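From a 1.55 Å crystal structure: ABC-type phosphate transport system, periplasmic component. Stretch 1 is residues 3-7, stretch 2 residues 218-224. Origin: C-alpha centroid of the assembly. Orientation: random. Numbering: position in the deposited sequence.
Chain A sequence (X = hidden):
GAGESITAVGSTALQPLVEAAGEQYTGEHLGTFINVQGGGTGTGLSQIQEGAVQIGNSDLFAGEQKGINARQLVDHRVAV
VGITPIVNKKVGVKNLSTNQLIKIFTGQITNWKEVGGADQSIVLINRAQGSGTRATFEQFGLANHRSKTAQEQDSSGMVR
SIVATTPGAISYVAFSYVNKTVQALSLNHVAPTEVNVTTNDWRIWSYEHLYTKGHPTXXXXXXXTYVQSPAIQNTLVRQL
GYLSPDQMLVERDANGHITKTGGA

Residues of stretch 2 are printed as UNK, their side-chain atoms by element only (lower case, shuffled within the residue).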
# COMPACT_ATOMS: atom_id res chain seq x y z
N GLY A 3 -27.89 12.86 11.14
CA GLY A 3 -26.55 13.22 10.69
C GLY A 3 -26.24 12.78 9.27
O GLY A 3 -27.10 12.26 8.57
N GLU A 4 -25.01 13.02 8.85
CA GLU A 4 -24.54 12.76 7.50
C GLU A 4 -23.53 11.66 7.61
O GLU A 4 -22.58 11.76 8.38
CB GLU A 4 -23.79 13.96 6.90
CG GLU A 4 -24.59 15.12 6.39
CD GLU A 4 -23.65 16.21 5.89
OE1 GLU A 4 -22.82 16.69 6.68
OE2 GLU A 4 -23.71 16.58 4.71
N SER A 5 -23.70 10.63 6.78
CA SER A 5 -22.83 9.48 6.76
C SER A 5 -22.28 9.25 5.36
O SER A 5 -22.96 9.47 4.36
CB SER A 5 -23.57 8.21 7.18
OG SER A 5 -24.10 8.35 8.48
N ILE A 6 -21.04 8.79 5.30
CA ILE A 6 -20.42 8.31 4.05
C ILE A 6 -19.62 7.03 4.36
O ILE A 6 -19.27 6.76 5.51
CB ILE A 6 -19.49 9.33 3.36
CG1 ILE A 6 -18.23 9.60 4.24
CG2 ILE A 6 -20.26 10.60 2.94
CD1 ILE A 6 -17.16 10.50 3.58
N THR A 7 -19.31 6.26 3.31
CA THR A 7 -18.54 5.03 3.38
C THR A 7 -17.43 5.01 2.33
O THR A 7 -17.64 5.31 1.14
CB THR A 7 -19.45 3.83 3.25
OG1 THR A 7 -20.45 3.83 4.30
CG2 THR A 7 -18.69 2.51 3.31
N UNK A 218 -21.13 17.38 -0.63
CA UNK A 218 -21.46 17.13 0.75
C UNK A 218 -20.25 16.62 1.54
O UNK A 218 -19.13 17.07 1.36
N UNK A 219 -20.53 15.65 2.38
CA UNK A 219 -19.51 15.16 3.31
C UNK A 219 -18.36 14.48 2.60
O UNK A 219 -17.19 14.62 3.03
c UNK A 219 -20.14 14.22 4.35
c UNK A 219 -18.39 14.62 6.09
c UNK A 219 -20.05 12.69 6.37
c UNK A 219 -19.22 13.56 5.39
N UNK A 220 -18.64 13.77 1.50
CA UNK A 220 -17.58 13.18 0.71
C UNK A 220 -16.57 14.22 0.28
O UNK A 220 -15.35 14.04 0.46
c UNK A 220 -16.96 11.79 -1.33
c UNK A 220 -18.13 12.43 -0.53
o UNK A 220 -19.08 11.44 -0.10
N UNK A 221 -17.06 15.32 -0.28
CA UNK A 221 -16.20 16.41 -0.75
C UNK A 221 -15.45 17.04 0.42
O UNK A 221 -14.21 17.24 0.34
n UNK A 221 -15.61 20.82 -4.12
c UNK A 221 -16.28 18.72 -1.88
c UNK A 221 -16.60 21.00 -3.00
c UNK A 221 -17.23 19.69 -2.56
c UNK A 221 -17.05 17.48 -1.46
N UNK A 222 -16.16 17.32 1.51
CA UNK A 222 -15.56 17.94 2.67
C UNK A 222 -14.45 17.10 3.28
O UNK A 222 -13.40 17.62 3.64
c UNK A 222 -16.61 18.30 3.72
N UNK A 223 -14.68 15.79 3.40
CA UNK A 223 -13.67 14.93 3.96
C UNK A 223 -12.42 14.85 3.09
O UNK A 223 -11.29 14.89 3.60
c UNK A 223 -12.62 12.76 5.90
c UNK A 223 -11.59 10.62 5.76
c UNK A 223 -14.26 13.54 4.17
c UNK A 223 -11.77 11.81 6.42
c UNK A 223 -12.27 10.38 4.59
c UNK A 223 -13.29 12.53 4.71
c UNK A 223 -13.11 11.33 4.07
N UNK A 224 -12.61 14.67 1.79
CA UNK A 224 -11.44 14.65 0.89
C UNK A 224 -10.64 15.96 1.00
O UNK A 224 -9.37 15.93 1.14
c UNK A 224 -13.00 12.56 -1.95
c UNK A 224 -12.35 12.84 -0.62
c UNK A 224 -10.64 14.44 -1.49
c UNK A 224 -11.84 14.28 -0.56
O HOH W 1 -23.17 14.74 2.67

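Position 218 carries no atoms beyond N, CA, C and O, so the absence of a CB identifies it directly. Its phi/psi of 58/-139 agrees, since a positive phi favours a residue without a side chain. An idealised CB built here would point toward stretch 1 and lie 4.1 Å from E4 OE2. The residue is G218.

Position 219 has four side-chain carbons, forked at the second. One terminal carbon lies 3.4 Å from E4 O and 4.0 Å from E4 CB, while the CB at 219 sits 3.9 Å from I6 CG2. A fork one carbon beyond CB, with no heteroatom, defines leucine: L219. The branch that approaches E4 is CD2, which also comes within 4.2 Å of S5 N.

At position 220 the CB bears one oxygen and one carbon. The oxygen is 3.4 Å from I6 CG2, a contact with a methyl carbon that can be no hydrogen bond. Branching at CB into O and C gives T220.

Position 221 shows four carbons in a row ending in nitrogen, the pattern of lysine. Its CA-to-CB bond points sideways and its end leads away; the CB at 221 lies 8.6 Å from I6 CD1, the side chain's nearest approach to stretch 1. This is K221.

Position 222 has a single side-chain carbon, CB, 7.1 Å from E4 OE1, the nearest atom of stretch 1, and is therefore A222.

At position 223 one carbon leads to a ring of six carbons with no oxygen attached, which excludes tyrosine. The nearest ring atom is 4.2 Å from I6 CD1, and the approach is oblique. The residue is F223; that ring atom is CD2.

Position 224 has four carbons forked at CB, one arm two carbons long: I224, with no contact to stretch 1.

L219 and F223 lie one helical turn apart, both with CA-to-CB toward the strand. I6 touches both: its CG2 is 3.9 Å from L219 CB, and its CD1 lies 4.1 Å from L219 CG and 4.2 Å from F223 CD2. On the strand, alternation sends E4 and I6 toward the helix and S5 and T7 away. The axes cross at -68°. No direct hydrogen bond joins the stretches; water 1 donates to E4 OE2 (2.8 Å from its O) and accepts from L219 N (2.8 Å from the same O). I6 (98 Å²) and L219 (88 Å²) supply most of the 292 Å² buried, through close packing that includes apolar pairs.

Stretch 2 (218-224) GLTKAFI
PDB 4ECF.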